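Local coordinates for protein beta-galactosidase (Marinomonas sp. ef1, PDB 6Y2K) that probably hydrolyses terminal beta-galactosides such as lactose, as a cold-active GH42 glycosidase from an Antarctic bacterium that assembles as a hexamer, at residues L3-Y8 and F352-A357; M313-G318 and E347-F352. One frame throughout, in Å; residues are numbered along the deposited sequence.

Interaction 1: L3-Y8 and F352-A357; sequences LGVCYY and FRWRQA
The Phe352 ring carries the CB of Arg353 over the centre of one face, 4.0 Å above its plane, and has Cys6 SG and Tyr8 OH at its in-plane edge. Tyr8 OH, hydrogen-bonded to Glu36, lies 3.2 Å from Phe352 CE2, and beside it Cys6 CB presses on Phe352 CD2 at 3.4 Å. The guanidinium of Arg353 is sandwiched: Tyr8 CD1 sits 3.6 Å above the middle of one face, Ala357 CB nearer the rim of the other, and the Tyr8 ring plane is tilted 41° to it. A hydrogen bond from Arg353 NH2 to His11 and a weak one from Arg353 NE to Arg355 O help fix this bent side chain. Trp354 and Tyr7 run side by side with planes at 89°, CD1 against CD1; Asp20 joins them, one carboxylate oxygen taking Trp354 NE1, the other Tyr7 OH. Val5 CG2 meets the indole edge and packs on Trp354 CB at 3.7 Å. One backbone bond ties the segments, Trp354 N to Cys6 O at 2.9 Å, almost along the C=O axis. The peptide before Arg353 is cis, a non-proline cis bond often found where the eighth strand of a clan GH-A TIM barrel ends beside the first.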
loop_
_atom_site.group_PDB
_atom_site.type_symbol
_atom_site.label_atom_id
_atom_site.label_comp_id
_atom_site.label_asym_id
_atom_site.label_seq_id
_atom_site.Cartn_x
_atom_site.Cartn_y
_atom_site.Cartn_z
ATOM N N LEU A 3 -0.441 -28.042 41.971
ATOM C CA LEU A 3 0.217 -26.746 41.831
ATOM C C LEU A 3 1.485 -26.651 42.675
ATOM O O LEU A 3 1.597 -27.277 43.736
ATOM C CB LEU A 3 -0.739 -25.624 42.217
ATOM C CG LEU A 3 -2.020 -25.499 41.380
ATOM C CD1 LEU A 3 -2.801 -24.306 41.881
ATOM C CD2 LEU A 3 -1.742 -25.366 39.887
ATOM N N GLY A 4 2.430 -25.846 42.189
ATOM C CA GLY A 4 3.712 -25.640 42.844
ATOM C C GLY A 4 4.183 -24.201 42.750
ATOM O O GLY A 4 3.576 -23.381 42.058
ATOM N N VAL A 5 5.277 -23.895 43.436
ATOM C CA VAL A 5 5.928 -22.598 43.279
ATOM C C VAL A 5 7.443 -22.693 43.473
ATOM O O VAL A 5 7.924 -23.518 44.247
ATOM C CB VAL A 5 5.292 -21.543 44.216
ATOM C CG1 VAL A 5 5.674 -21.773 45.670
ATOM C CG2 VAL A 5 5.653 -20.132 43.770
ATOM N N CYS A 6 8.180 -21.849 42.746
ATOM C CA CYS A 6 9.618 -21.684 42.926
ATOM C C CYS A 6 9.835 -20.584 43.963
ATOM O O CYS A 6 9.273 -19.495 43.840
ATOM C CB CYS A 6 10.282 -21.312 41.598
ATOM S SG CYS A 6 10.013 -22.543 40.310
ATOM N N TYR A 7 10.657 -20.877 44.974
ATOM C CA TYR A 7 10.771 -20.068 46.196
ATOM C C TYR A 7 12.234 -19.853 46.597
ATOM O O TYR A 7 13.074 -20.737 46.401
ATOM C CB TYR A 7 10.018 -20.797 47.315
ATOM C CG TYR A 7 9.975 -20.124 48.674
ATOM C CD1 TYR A 7 9.681 -18.771 48.809
ATOM C CD2 TYR A 7 10.176 -20.869 49.839
ATOM C CE1 TYR A 7 9.617 -18.175 50.070
ATOM C CE2 TYR A 7 10.111 -20.284 51.096
ATOM C CZ TYR A 7 9.832 -18.944 51.214
ATOM O OH TYR A 7 9.771 -18.377 52.467
ATOM N N TYR A 8 12.528 -18.668 47.145
ATOM C CA TYR A 8 13.887 -18.277 47.563
ATOM C C TYR A 8 13.876 -17.774 49.009
ATOM O O TYR A 8 13.940 -16.577 49.255
ATOM C CB TYR A 8 14.467 -17.263 46.564
ATOM C CG TYR A 8 14.513 -17.920 45.199
ATOM C CD1 TYR A 8 13.401 -17.875 44.350
ATOM C CD2 TYR A 8 15.599 -18.692 44.819
ATOM C CE1 TYR A 8 13.400 -18.529 43.134
ATOM C CE2 TYR A 8 15.612 -19.349 43.598
ATOM C CZ TYR A 8 14.503 -19.260 42.764
ATOM O OH TYR A 8 14.494 -19.908 41.572
ATOM N N PHE A 352 6.803 -19.290 39.032
ATOM C CA PHE A 352 8.094 -18.702 39.368
ATOM C C PHE A 352 8.099 -17.199 39.111
ATOM O O PHE A 352 7.877 -16.751 37.985
ATOM C CB PHE A 352 9.213 -19.375 38.572
ATOM C CG PHE A 352 10.515 -18.627 38.604
ATOM C CD1 PHE A 352 10.670 -17.449 37.891
ATOM C CD2 PHE A 352 11.584 -19.101 39.347
ATOM C CE1 PHE A 352 11.866 -16.758 37.919
ATOM C CE2 PHE A 352 12.783 -18.414 39.378
ATOM C CZ PHE A 352 12.924 -17.241 38.664
ATOM N N ARG A 353 8.354 -16.425 40.160
ATOM C CA ARG A 353 8.616 -16.986 41.481
ATOM C C ARG A 353 7.471 -16.688 42.443
ATOM O O ARG A 353 6.443 -16.137 42.050
ATOM C CB ARG A 353 9.930 -16.442 42.043
ATOM C CG ARG A 353 10.313 -15.071 41.511
ATOM C CD ARG A 353 11.752 -14.725 41.856
ATOM N NE ARG A 353 11.949 -14.581 43.296
ATOM C CZ ARG A 353 13.124 -14.336 43.868
ATOM N NH1 ARG A 353 14.212 -14.207 43.123
ATOM N NH2 ARG A 353 13.209 -14.220 45.186
ATOM N N TRP A 354 7.655 -17.058 43.707
ATOM C CA TRP A 354 6.639 -16.831 44.728
ATOM C C TRP A 354 6.457 -15.342 45.002
ATOM O O TRP A 354 5.331 -14.850 45.088
ATOM C CB TRP A 354 7.007 -17.563 46.020
ATOM C CG TRP A 354 6.269 -17.061 47.223
ATOM C CD1 TRP A 354 6.786 -16.339 48.259
ATOM C CD2 TRP A 354 4.879 -17.243 47.517
ATOM N NE1 TRP A 354 5.804 -16.061 49.179
ATOM C CE2 TRP A 354 4.624 -16.605 48.747
ATOM C CE3 TRP A 354 3.824 -17.885 46.859
ATOM C CZ2 TRP A 354 3.360 -16.589 49.332
ATOM C CZ3 TRP A 354 2.570 -17.867 47.441
ATOM C CH2 TRP A 354 2.348 -17.224 48.666
ATOM N N ARG A 355 7.570 -14.630 45.139
ATOM C CA ARG A 355 7.535 -13.192 45.405
ATOM C C ARG A 355 8.595 -12.497 44.559
ATOM O O ARG A 355 9.759 -12.890 44.578
ATOM C CB ARG A 355 7.795 -12.957 46.891
ATOM C CG ARG A 355 7.728 -11.511 47.355
ATOM C CD ARG A 355 7.948 -11.438 48.856
ATOM N NE ARG A 355 8.126 -10.064 49.307
ATOM C CZ ARG A 355 8.415 -9.703 50.556
ATOM N NH1 ARG A 355 8.550 -10.606 51.523
ATOM N NH2 ARG A 355 8.571 -8.412 50.838
ATOM N N GLN A 356 8.178 -11.471 43.812
ATOM C CA GLN A 356 9.069 -10.698 42.938
ATOM C C GLN A 356 10.208 -10.093 43.759
ATOM O O GLN A 356 9.952 -9.434 44.766
ATOM C CB GLN A 356 8.268 -9.598 42.237
ATOM C CG GLN A 356 9.068 -8.668 41.330
ATOM C CD GLN A 356 8.206 -7.611 40.659
ATOM O OE1 GLN A 356 6.969 -7.716 40.604
ATOM N NE2 GLN A 356 8.862 -6.584 40.129
ATOM N N ALA A 357 11.453 -10.320 43.342
ATOM C CA ALA A 357 12.612 -9.841 44.110
ATOM C C ALA A 357 12.858 -8.361 43.823
ATOM O O ALA A 357 12.702 -7.936 42.687
ATOM C CB ALA A 357 13.844 -10.660 43.767
#

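Interaction 2: M313-G318 and E347-F352; sequences MEQQPG and ELVSYF
Glu314 OE2 is gripped by two donors, a salt bridge from Arg33 NH1 and a weak hydrogen bond from Asn242 ND2, while the other oxygen, OE1, takes the hydroxyl of Tyr267. Asp265 lies close to OE2 with like charge, which would probably raise the pKa of one of the two acids, though Arg33 would partly offset this. With CG beside its own backbone N (chi1 -57°) and the chain extended beyond, Glu314 runs alongside Phe352, CB to CB at 4.0 Å, and lays OE1 over one face of the ring, carboxylate and ring planes only 16° apart. Below this pair the strands are pinned by Ser350, whose OG, anti to the backbone N, donates to Met313 O at 2.9 Å from above the carbonyl plane. An alanine here would lose that hydroxyl and would probably leave the buried Met313 carbonyl less well held. The backbones add two weak bonds: Gln315 N to Ser350 O is short at 2.7 Å but bent, and Phe352 N to Gln315 O is long at 3.5 Å. They frame the parallel bridge of Gln315 with Tyr351 between the seventh and eighth strands of the TIM barrel, the two strands of a beta-alpha-beta unit. In clan GH-A hydrolases such as GH42 enzymes the nucleophile glutamate stands where the seventh strand ends, and the place of Glu314 is consistent with that role. On the helix side of the sheet Gln315 CB rests on Tyr351 CD1 at 3.8 Å, the amide bending away at chi2 with its plane 72° from the tyrosine ring. Val349 CG1 touches Gln315 CB there, and Tyr351 OH reaches Thr338 of helix 333-343. Beyond the strand ends Pro317 CD lies 3.4 Å from Phe352 O, a buried carbonyl oxygen that has no hydrogen-bond partner.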
loop_
_atom_site.group_PDB
_atom_site.type_symbol
_atom_site.label_atom_id
_atom_site.label_comp_id
_atom_site.label_asym_id
_atom_site.label_seq_id
_atom_site.Cartn_x
_atom_site.Cartn_y
_atom_site.Cartn_z
ATOM N N MET A 313 8.120 -26.908 35.678
ATOM C CA MET A 313 8.849 -26.425 36.851
ATOM C C MET A 313 8.724 -24.917 37.029
ATOM O O MET A 313 8.738 -24.440 38.156
ATOM C CB MET A 313 10.329 -26.795 36.764
ATOM C CG MET A 313 11.118 -26.574 38.045
ATOM S SD MET A 313 10.559 -27.683 39.364
ATOM C CE MET A 313 11.378 -29.184 38.866
ATOM N N GLU A 314 8.632 -24.175 35.922
ATOM C CA GLU A 314 8.525 -22.710 35.957
ATOM C C GLU A 314 7.448 -22.231 34.980
ATOM O O GLU A 314 7.600 -22.368 33.764
ATOM C CB GLU A 314 9.868 -22.048 35.606
ATOM C CG GLU A 314 11.055 -22.445 36.487
ATOM C CD GLU A 314 12.364 -21.796 36.073
ATOM O OE1 GLU A 314 12.332 -20.868 35.242
ATOM O OE2 GLU A 314 13.443 -22.207 36.579
ATOM N N GLN A 315 6.357 -21.685 35.518
ATOM C CA GLN A 315 5.266 -21.136 34.707
ATOM C C GLN A 315 5.198 -19.625 34.865
ATOM O O GLN A 315 5.166 -19.112 36.000
ATOM C CB GLN A 315 3.925 -21.744 35.132
ATOM C CG GLN A 315 2.727 -21.309 34.291
ATOM C CD GLN A 315 2.859 -21.728 32.834
ATOM O OE1 GLN A 315 2.913 -22.922 32.529
ATOM N NE2 GLN A 315 2.904 -20.749 31.930
ATOM N N GLN A 316 5.156 -18.914 33.735
ATOM C CA GLN A 316 5.014 -17.457 33.744
ATOM C C GLN A 316 3.771 -17.048 34.536
ATOM O O GLN A 316 2.702 -17.570 34.257
ATOM C CB GLN A 316 4.900 -16.906 32.319
ATOM C CG GLN A 316 4.872 -15.387 32.260
ATOM C CD GLN A 316 5.122 -14.794 30.874
ATOM O OE1 GLN A 316 5.333 -15.512 29.882
ATOM N NE2 GLN A 316 5.093 -13.465 30.805
ATOM N N PRO A 317 3.909 -16.130 35.517
ATOM C CA PRO A 317 2.787 -15.634 36.323
ATOM C C PRO A 317 2.385 -14.182 36.051
ATOM O O PRO A 317 1.397 -13.694 36.619
ATOM C CB PRO A 317 3.358 -15.725 37.741
ATOM C CG PRO A 317 4.774 -15.276 37.548
ATOM C CD PRO A 317 5.191 -15.791 36.179
ATOM N N GLY A 318 3.156 -13.496 35.212
ATOM C CA GLY A 318 3.037 -12.057 35.021
ATOM C C GLY A 318 4.143 -11.632 34.066
ATOM O O GLY A 318 4.782 -12.494 33.451
ATOM N N GLU A 347 1.718 -33.488 35.589
ATOM C CA GLU A 347 1.388 -33.859 36.973
ATOM C C GLU A 347 1.344 -32.622 37.852
ATOM O O GLU A 347 0.522 -32.526 38.771
ATOM C CB GLU A 347 2.446 -34.805 37.552
ATOM C CG GLU A 347 2.626 -36.127 36.816
ATOM C CD GLU A 347 3.677 -37.029 37.466
ATOM O OE1 GLU A 347 4.406 -36.591 38.390
ATOM O OE2 GLU A 347 3.793 -38.196 37.029
ATOM N N LEU A 348 2.253 -31.691 37.565
ATOM C CA LEU A 348 2.515 -30.536 38.408
ATOM C C LEU A 348 2.756 -29.317 37.528
ATOM O O LEU A 348 3.468 -29.427 36.547
ATOM C CB LEU A 348 3.769 -30.815 39.232
ATOM C CG LEU A 348 4.340 -29.691 40.090
ATOM C CD1 LEU A 348 3.332 -29.309 41.162
ATOM C CD2 LEU A 348 5.658 -30.145 40.695
ATOM N N VAL A 349 2.162 -28.178 37.887
ATOM C CA VAL A 349 2.503 -26.880 37.301
ATOM C C VAL A 349 3.007 -25.968 38.414
ATOM O O VAL A 349 2.249 -25.622 39.329
ATOM C CB VAL A 349 1.290 -26.239 36.596
ATOM C CG1 VAL A 349 1.565 -24.789 36.200
ATOM C CG2 VAL A 349 0.913 -27.071 35.378
ATOM N N SER A 350 4.279 -25.586 38.328
ATOM C CA SER A 350 4.930 -24.766 39.341
ATOM C C SER A 350 5.229 -23.371 38.781
ATOM O O SER A 350 5.817 -23.250 37.705
ATOM C CB SER A 350 6.202 -25.478 39.848
ATOM O OG SER A 350 7.068 -24.609 40.552
ATOM N N TYR A 351 4.822 -22.338 39.510
ATOM C CA TYR A 351 5.048 -20.963 39.083
ATOM C C TYR A 351 6.423 -20.466 39.517
ATOM O O TYR A 351 7.124 -21.136 40.275
ATOM C CB TYR A 351 3.958 -20.043 39.638
ATOM C CG TYR A 351 2.552 -20.498 39.319
ATOM C CD1 TYR A 351 1.994 -20.268 38.069
ATOM C CD2 TYR A 351 1.782 -21.156 40.268
ATOM C CE1 TYR A 351 0.709 -20.681 37.772
ATOM C CE2 TYR A 351 0.496 -21.573 39.981
ATOM C CZ TYR A 351 -0.035 -21.334 38.732
ATOM O OH TYR A 351 -1.315 -21.747 38.442
ATOM N N PHE A 352 6.803 -19.290 39.032
ATOM C CA PHE A 352 8.094 -18.702 39.368
ATOM C C PHE A 352 8.099 -17.199 39.111
ATOM O O PHE A 352 7.877 -16.751 37.985
ATOM C CB PHE A 352 9.213 -19.375 38.572
ATOM C CG PHE A 352 10.515 -18.627 38.604
ATOM C CD1 PHE A 352 10.670 -17.449 37.891
ATOM C CD2 PHE A 352 11.584 -19.101 39.347
ATOM C CE1 PHE A 352 11.866 -16.758 37.919
ATOM C CE2 PHE A 352 12.783 -18.414 39.378
ATOM C CZ PHE A 352 12.924 -17.241 38.664
#

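Overall arrangement
The two interactions have centres about 8 Å apart and share Phe352, near the C-terminal end of strand 348-352. In interaction 2 that strand pairs with the preceding strand, 310-315, across the crossover through helix 333-343; on its other edge it borders strand 2-6, and interaction 1 continues this seam into the next loop. Along the chain come 3-8, then 313-318 and 347-352, and 352-357 carries on from Phe352; pairing of the first and eighth strands closes the barrel. Between the interactions Cys6 N probably bonds to Tyr351 O (2.8 Å) and Gly4 N to Val349 O (2.9 Å). They bring Tyr8, Glu314 and Phe352 to the C-terminal mouth of the barrel, where such enzymes keep their active site.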